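Genome polyprotein (Chicken sicinivirus JSY, PDB 6QWT) is a viral precursor whose C-terminal piece, present here, is the 3Dpol RNA-dependent RNA polymerase, which probably copies the viral RNA genome. Local coordinates at residues 46-51 with 168-173; 153-158 with 280-285. All coordinates share one frame; numbering follows the deposited sequence.

In the fold
Contacts 1 and 2 lie about 17 Å apart, centre to centre, on the same side of the chain's centre. From about residue 158 to 173 the chain runs through strand 161-163 and helix 164-168, consistent with motif F of the fingers; segment 153-158 leads into it. Contact 2 holds this incoming strand to strand 277-282; contact 1 packs the return against the N-terminal part of the chain. The two meet where Arg173 O probably accepts a hydrogen bond from Lys158 N, 2.8 Å away. Asp51 OD1 also packs on Phe282 CE2 at 3.8 Å. In picornaviral polymerases motif F borders the nucleotide entry channel.

Contact 1: residues 46-51 with 168-173; sequences TEADVD and AAAKTR
A Schellman motif after helix 164-168 turns the chain at Ala170, and Thr46, Ala48 and Val50, from the loop leading into helix 50-54 and its first turn, pack against it. Ala170 has positive phi, and its CB faces segment 46-51. Thr46 makes the direct polar link. Thr46 OG1 donates to Ala168 O at 2.9 Å. The hydroxyl stands above the carbonyl plane, 58° out of it. OG1 is anti to the backbone N (chi1 -178°), which turns it to Ala168 O and beside the Ala170 methyl. Thr46 OG1 also accepts from Ala48 N at 3.0 Å, with an N-H...O angle of 167°. This is an ST turn. The hydroxyl thus takes one hydrogen bond and gives another. Ala168 O has a second donor, a water at 2.7 Å. That water in turn accepts from Glu47 N, so the carbonyl is tied to the loop both directly and through solvent.

Segment 168-173 is consistent with the returning arm of motif F in the fingers of picornaviral polymerases. Segment 46-51 comes from the N-terminal part of the chain. Asp49 is the N-cap of helix 50-54, with a weak bond from Asp51 N, and its OD2 forms a salt bridge with Arg41.

The rest is mostly van der Waals contact. Ala48 CB meets Ala170 CB at 4.0 Å. Val50 CB comes from the first turn of helix 50-54 and lies 4.1 Å from Ala170 CB. Farther on, the Val50 and Thr172 side chains cross at about a right angle. Val50 CG2 does the touching, 3.6 Å from Thr172 OG1 and 3.8 Å from Thr172 CG2. Thr172 OG1 also makes a weak hydrogen bond to Val38 O.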
loop_
_atom_site.group_PDB
_atom_site.type_symbol
_atom_site.label_atom_id
_atom_site.label_comp_id
_atom_site.label_asym_id
_atom_site.label_seq_id
_atom_site.Cartn_x
_atom_site.Cartn_y
_atom_site.Cartn_z
ATOM N N THR A 46 -9.134 24.876 8.044
ATOM C CA THR A 46 -10.329 24.265 7.480
ATOM C C THR A 46 -11.560 24.696 8.267
ATOM O O THR A 46 -11.486 24.992 9.463
ATOM C CB THR A 46 -10.235 22.723 7.473
ATOM O OG1 THR A 46 -11.409 22.171 6.862
ATOM C CG2 THR A 46 -10.106 22.176 8.892
ATOM N N GLU A 47 -12.696 24.736 7.573
ATOM C CA GLU A 47 -13.990 24.962 8.200
ATOM C C GLU A 47 -14.732 23.664 8.487
ATOM O O GLU A 47 -15.808 23.700 9.092
ATOM C CB GLU A 47 -14.859 25.864 7.314
ATOM C CG GLU A 47 -14.203 27.181 6.942
ATOM C CD GLU A 47 -14.156 28.151 8.103
ATOM O OE1 GLU A 47 -15.226 28.676 8.479
ATOM O OE2 GLU A 47 -13.052 28.389 8.639
ATOM N N ALA A 48 -14.183 22.527 8.074
ATOM C CA ALA A 48 -14.830 21.235 8.228
ATOM C C ALA A 48 -14.345 20.527 9.490
ATOM O O ALA A 48 -13.390 20.943 10.151
ATOM C CB ALA A 48 -14.575 20.359 6.997
ATOM N N ASP A 49 -15.033 19.436 9.816
ATOM C CA ASP A 49 -14.689 18.576 10.941
ATOM C C ASP A 49 -13.948 17.362 10.395
ATOM O O ASP A 49 -14.519 16.578 9.628
ATOM C CB ASP A 49 -15.950 18.158 11.698
ATOM C CG ASP A 49 -15.654 17.389 12.972
ATOM O OD1 ASP A 49 -14.475 17.070 13.227
ATOM O OD2 ASP A 49 -16.612 17.103 13.721
ATOM N N VAL A 50 -12.681 17.208 10.793
ATOM C CA VAL A 50 -11.835 16.190 10.177
ATOM C C VAL A 50 -12.309 14.787 10.550
ATOM O O VAL A 50 -12.301 13.875 9.713
ATOM C CB VAL A 50 -10.355 16.424 10.545
ATOM C CG1 VAL A 50 -10.138 16.357 12.051
ATOM C CG2 VAL A 50 -9.462 15.428 9.822
ATOM N N ASP A 51 -12.744 14.587 11.800
ATOM C CA ASP A 51 -13.258 13.278 12.191
ATOM C C ASP A 51 -14.483 12.895 11.369
ATOM O O ASP A 51 -14.723 11.707 11.126
ATOM C CB ASP A 51 -13.593 13.260 13.685
ATOM C CG ASP A 51 -12.355 13.206 14.562
ATOM O OD1 ASP A 51 -12.501 13.036 15.792
ATOM O OD2 ASP A 51 -11.236 13.339 14.025
ATOM N N ALA A 168 -7.681 22.216 3.094
ATOM C CA ALA A 168 -8.825 23.101 3.290
ATOM C C ALA A 168 -10.128 22.325 3.433
ATOM O O ALA A 168 -11.056 22.794 4.098
ATOM C CB ALA A 168 -8.922 24.091 2.129
ATOM N N ALA A 169 -10.220 21.146 2.822
ATOM C CA ALA A 169 -11.406 20.308 2.928
ATOM C C ALA A 169 -11.329 19.298 4.070
ATOM O O ALA A 169 -12.285 18.541 4.266
ATOM C CB ALA A 169 -11.650 19.572 1.604
ATOM N N ALA A 170 -10.222 19.272 4.817
ATOM C CA ALA A 170 -10.005 18.330 5.921
ATOM C C ALA A 170 -10.038 16.876 5.453
ATOM O O ALA A 170 -10.391 15.974 6.218
ATOM C CB ALA A 170 -11.012 18.549 7.057
ATOM N N LYS A 171 -9.658 16.635 4.196
ATOM C CA LYS A 171 -9.622 15.284 3.633
ATOM C C LYS A 171 -8.284 14.642 3.985
ATOM O O LYS A 171 -7.337 14.626 3.198
ATOM C CB LYS A 171 -9.832 15.318 2.125
ATOM C CG LYS A 171 -11.224 15.696 1.667
ATOM C CD LYS A 171 -11.258 15.772 0.151
ATOM C CE LYS A 171 -12.605 16.239 -0.370
ATOM N NZ LYS A 171 -12.587 16.368 -1.857
ATOM N N THR A 172 -8.212 14.094 5.191
ATOM C CA THR A 172 -7.022 13.396 5.650
ATOM C C THR A 172 -7.321 11.908 5.770
ATOM O O THR A 172 -8.416 11.515 6.184
ATOM C CB THR A 172 -6.539 13.964 6.984
ATOM O OG1 THR A 172 -7.208 13.307 8.065
ATOM C CG2 THR A 172 -6.835 15.448 7.033
ATOM N N ARG A 173 -6.349 11.088 5.385
ATOM C CA ARG A 173 -6.550 9.653 5.310
ATOM C C ARG A 173 -6.410 9.015 6.689
ATOM O O ARG A 173 -5.961 9.636 7.658
ATOM C CB ARG A 173 -5.562 9.022 4.327
ATOM C CG ARG A 173 -5.595 9.638 2.936
ATOM C CD ARG A 173 -4.846 8.778 1.933
ATOM N NE ARG A 173 -3.400 8.919 2.068
ATOM C CZ ARG A 173 -2.524 7.992 1.700
ATOM N NH1 ARG A 173 -2.949 6.853 1.172
ATOM N NH2 ARG A 173 -1.222 8.202 1.860
HETATM O O HOH W 1 -13.107 24.380 4.737
#

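Contact 2: residues 153-158 with 280-285; sequences YTTFLK and HVFGDQ
His280 pairs with Tyr153 at the start of the contact, and both side chains lie on the same face of the sheet. Their rings are near parallel, with planes at 24°, but slid apart. The centroids are 5.5 Å apart and overlap is slight. Tyr153 CD2 lies over one face of the imidazole. At the imidazole edge, in its plane, sits Thr155 OG1, 3.6 Å from His280 ND1. The two are bridged by an outside carboxylate: Glu176 OE2 is hydrogen-bonded to both. This probably fixes the turn of the imidazole, whose NE2 is bonded to Ser278.

Val281 carries the backbone ladder. Val281 N donates to Tyr153 O at 2.9 Å, nearly along the C=O axis. Val281 O accepts from Thr155 N, also at 2.9 Å. These bonds join the strands in parallel register, Tyr153 beside His280 and Thr154 beside Val281. The short strand segments run at 34° to each other. They belong to a mixed sheet, probably of the fingers, where strand 174-177 lies on the far side of strand 152-157. Val281 and Thr154 lie side by side on the other face, Val281 CG1 to Thr154 CG2 4.1 Å.

Phe282 CG is anti to the backbone N (chi1 177°), and its side chain crosses that of Thr155 at about a right angle. Thr155 O lies at the ring edge, 3.2 Å from Phe282 CD1. Further round the same edge, Leu157 CG touches Phe282 CE1 at 4.1 Å. Phe55 meets this ring edge-to-face.

At Gly283 the strand turns. A type II' turn from Phe282 to Gln285 closes a tight hairpin between strands 277-282 and 285-290. Gly283 N donates to a water that itself donates to Thr155 O and Val281 O.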
loop_
_atom_site.group_PDB
_atom_site.type_symbol
_atom_site.label_atom_id
_atom_site.label_comp_id
_atom_site.label_asym_id
_atom_site.label_seq_id
_atom_site.Cartn_x
_atom_site.Cartn_y
_atom_site.Cartn_z
ATOM N N TYR A 153 -7.854 -3.432 15.268
ATOM C CA TYR A 153 -7.007 -2.471 14.575
ATOM C C TYR A 153 -7.066 -1.137 15.310
ATOM O O TYR A 153 -8.150 -0.676 15.683
ATOM C CB TYR A 153 -7.466 -2.283 13.126
ATOM C CG TYR A 153 -7.172 -3.447 12.202
ATOM C CD1 TYR A 153 -6.014 -3.476 11.427
ATOM C CD2 TYR A 153 -8.059 -4.512 12.094
ATOM C CE1 TYR A 153 -5.748 -4.544 10.575
ATOM C CE2 TYR A 153 -7.802 -5.579 11.250
ATOM C CZ TYR A 153 -6.648 -5.591 10.492
ATOM O OH TYR A 153 -6.404 -6.659 9.657
ATOM N N THR A 154 -5.906 -0.519 15.524
ATOM C CA THR A 154 -5.853 0.850 16.025
ATOM C C THR A 154 -5.937 1.814 14.849
ATOM O O THR A 154 -5.151 1.713 13.903
ATOM C CB THR A 154 -4.570 1.107 16.817
ATOM O OG1 THR A 154 -3.433 0.807 16.000
ATOM C CG2 THR A 154 -4.533 0.246 18.064
ATOM N N THR A 155 -6.884 2.746 14.911
ATOM C CA THR A 155 -7.146 3.685 13.825
ATOM C C THR A 155 -6.675 5.080 14.215
ATOM O O THR A 155 -7.001 5.569 15.302
ATOM C CB THR A 155 -8.637 3.716 13.478
ATOM O OG1 THR A 155 -9.079 2.396 13.140
ATOM C CG2 THR A 155 -8.896 4.653 12.306
ATOM N N PHE A 156 -5.921 5.719 13.324
ATOM C CA PHE A 156 -5.439 7.076 13.527
ATOM C C PHE A 156 -5.637 7.887 12.254
ATOM O O PHE A 156 -5.848 7.342 11.167
ATOM C CB PHE A 156 -3.951 7.101 13.919
ATOM C CG PHE A 156 -3.644 6.373 15.198
ATOM C CD1 PHE A 156 -4.097 6.861 16.414
ATOM C CD2 PHE A 156 -2.894 5.206 15.185
ATOM C CE1 PHE A 156 -3.812 6.196 17.594
ATOM C CE2 PHE A 156 -2.607 4.536 16.362
ATOM C CZ PHE A 156 -3.067 5.033 17.566
ATOM N N LEU A 157 -5.573 9.205 12.406
ATOM C CA LEU A 157 -5.469 10.096 11.259
ATOM C C LEU A 157 -4.026 10.107 10.770
ATOM O O LEU A 157 -3.088 10.263 11.562
ATOM C CB LEU A 157 -5.925 11.503 11.641
ATOM C CG LEU A 157 -7.342 11.593 12.208
ATOM C CD1 LEU A 157 -7.649 13.000 12.701
ATOM C CD2 LEU A 157 -8.355 11.150 11.164
ATOM N N LYS A 158 -3.846 9.917 9.469
ATOM C CA LYS A 158 -2.504 9.761 8.919
ATOM C C LYS A 158 -1.819 11.119 8.837
ATOM O O LYS A 158 -2.252 12.001 8.087
ATOM C CB LYS A 158 -2.548 9.092 7.549
ATOM C CG LYS A 158 -1.159 8.723 7.036
ATOM C CD LYS A 158 -1.176 8.021 5.683
ATOM C CE LYS A 158 -0.110 6.928 5.657
ATOM N NZ LYS A 158 -0.670 5.666 5.105
ATOM N N HIS A 280 -12.215 -2.271 15.094
ATOM C CA HIS A 280 -11.391 -1.073 15.082
ATOM C C HIS A 280 -11.593 -0.280 16.364
ATOM O O HIS A 280 -12.642 -0.365 17.005
ATOM C CB HIS A 280 -11.720 -0.175 13.881
ATOM C CG HIS A 280 -11.547 -0.841 12.552
ATOM N ND1 HIS A 280 -10.561 -0.475 11.660
ATOM C CD2 HIS A 280 -12.242 -1.839 11.954
ATOM C CE1 HIS A 280 -10.654 -1.221 10.574
ATOM N NE2 HIS A 280 -11.663 -2.059 10.728
ATOM N N VAL A 281 -10.576 0.498 16.729
ATOM C CA VAL A 281 -10.681 1.446 17.832
ATOM C C VAL A 281 -10.047 2.763 17.395
ATOM O O VAL A 281 -8.853 2.811 17.078
ATOM C CB VAL A 281 -10.041 0.923 19.133
ATOM C CG1 VAL A 281 -8.584 0.493 18.929
ATOM C CG2 VAL A 281 -10.170 1.961 20.238
ATOM N N PHE A 282 -10.851 3.819 17.348
ATOM C CA PHE A 282 -10.407 5.158 16.973
ATOM C C PHE A 282 -10.617 6.055 18.187
ATOM O O PHE A 282 -11.714 6.584 18.394
ATOM C CB PHE A 282 -11.178 5.661 15.754
ATOM C CG PHE A 282 -10.829 7.065 15.342
ATOM C CD1 PHE A 282 -9.632 7.338 14.699
ATOM C CD2 PHE A 282 -11.707 8.109 15.580
ATOM C CE1 PHE A 282 -9.314 8.626 14.310
ATOM C CE2 PHE A 282 -11.395 9.400 15.195
ATOM C CZ PHE A 282 -10.198 9.658 14.558
ATOM N N GLY A 283 -9.575 6.223 18.993
ATOM C CA GLY A 283 -9.754 6.932 20.248
ATOM C C GLY A 283 -10.602 6.070 21.168
ATOM O O GLY A 283 -10.260 4.919 21.469
ATOM N N ASP A 284 -11.731 6.616 21.621
ATOM C CA ASP A 284 -12.708 5.871 22.406
ATOM C C ASP A 284 -13.895 5.416 21.560
ATOM O O ASP A 284 -14.942 5.047 22.106
ATOM C CB ASP A 284 -13.188 6.712 23.595
ATOM C CG ASP A 284 -13.967 5.896 24.623
ATOM O OD1 ASP A 284 -13.471 4.831 25.049
ATOM O OD2 ASP A 284 -15.079 6.323 24.998
ATOM N N GLN A 285 -13.752 5.439 20.235
ATOM C CA GLN A 285 -14.791 4.971 19.322
ATOM C C GLN A 285 -14.474 3.532 18.929
ATOM O O GLN A 285 -13.500 3.273 18.212
ATOM C CB GLN A 285 -14.887 5.871 18.093
ATOM C CG GLN A 285 -15.178 7.327 18.411
ATOM C CD GLN A 285 -16.493 7.514 19.145
ATOM O OE1 GLN A 285 -17.565 7.251 18.600
ATOM N NE2 GLN A 285 -16.416 7.975 20.387
HETATM O O HOH W 2 -7.009 4.911 17.985
#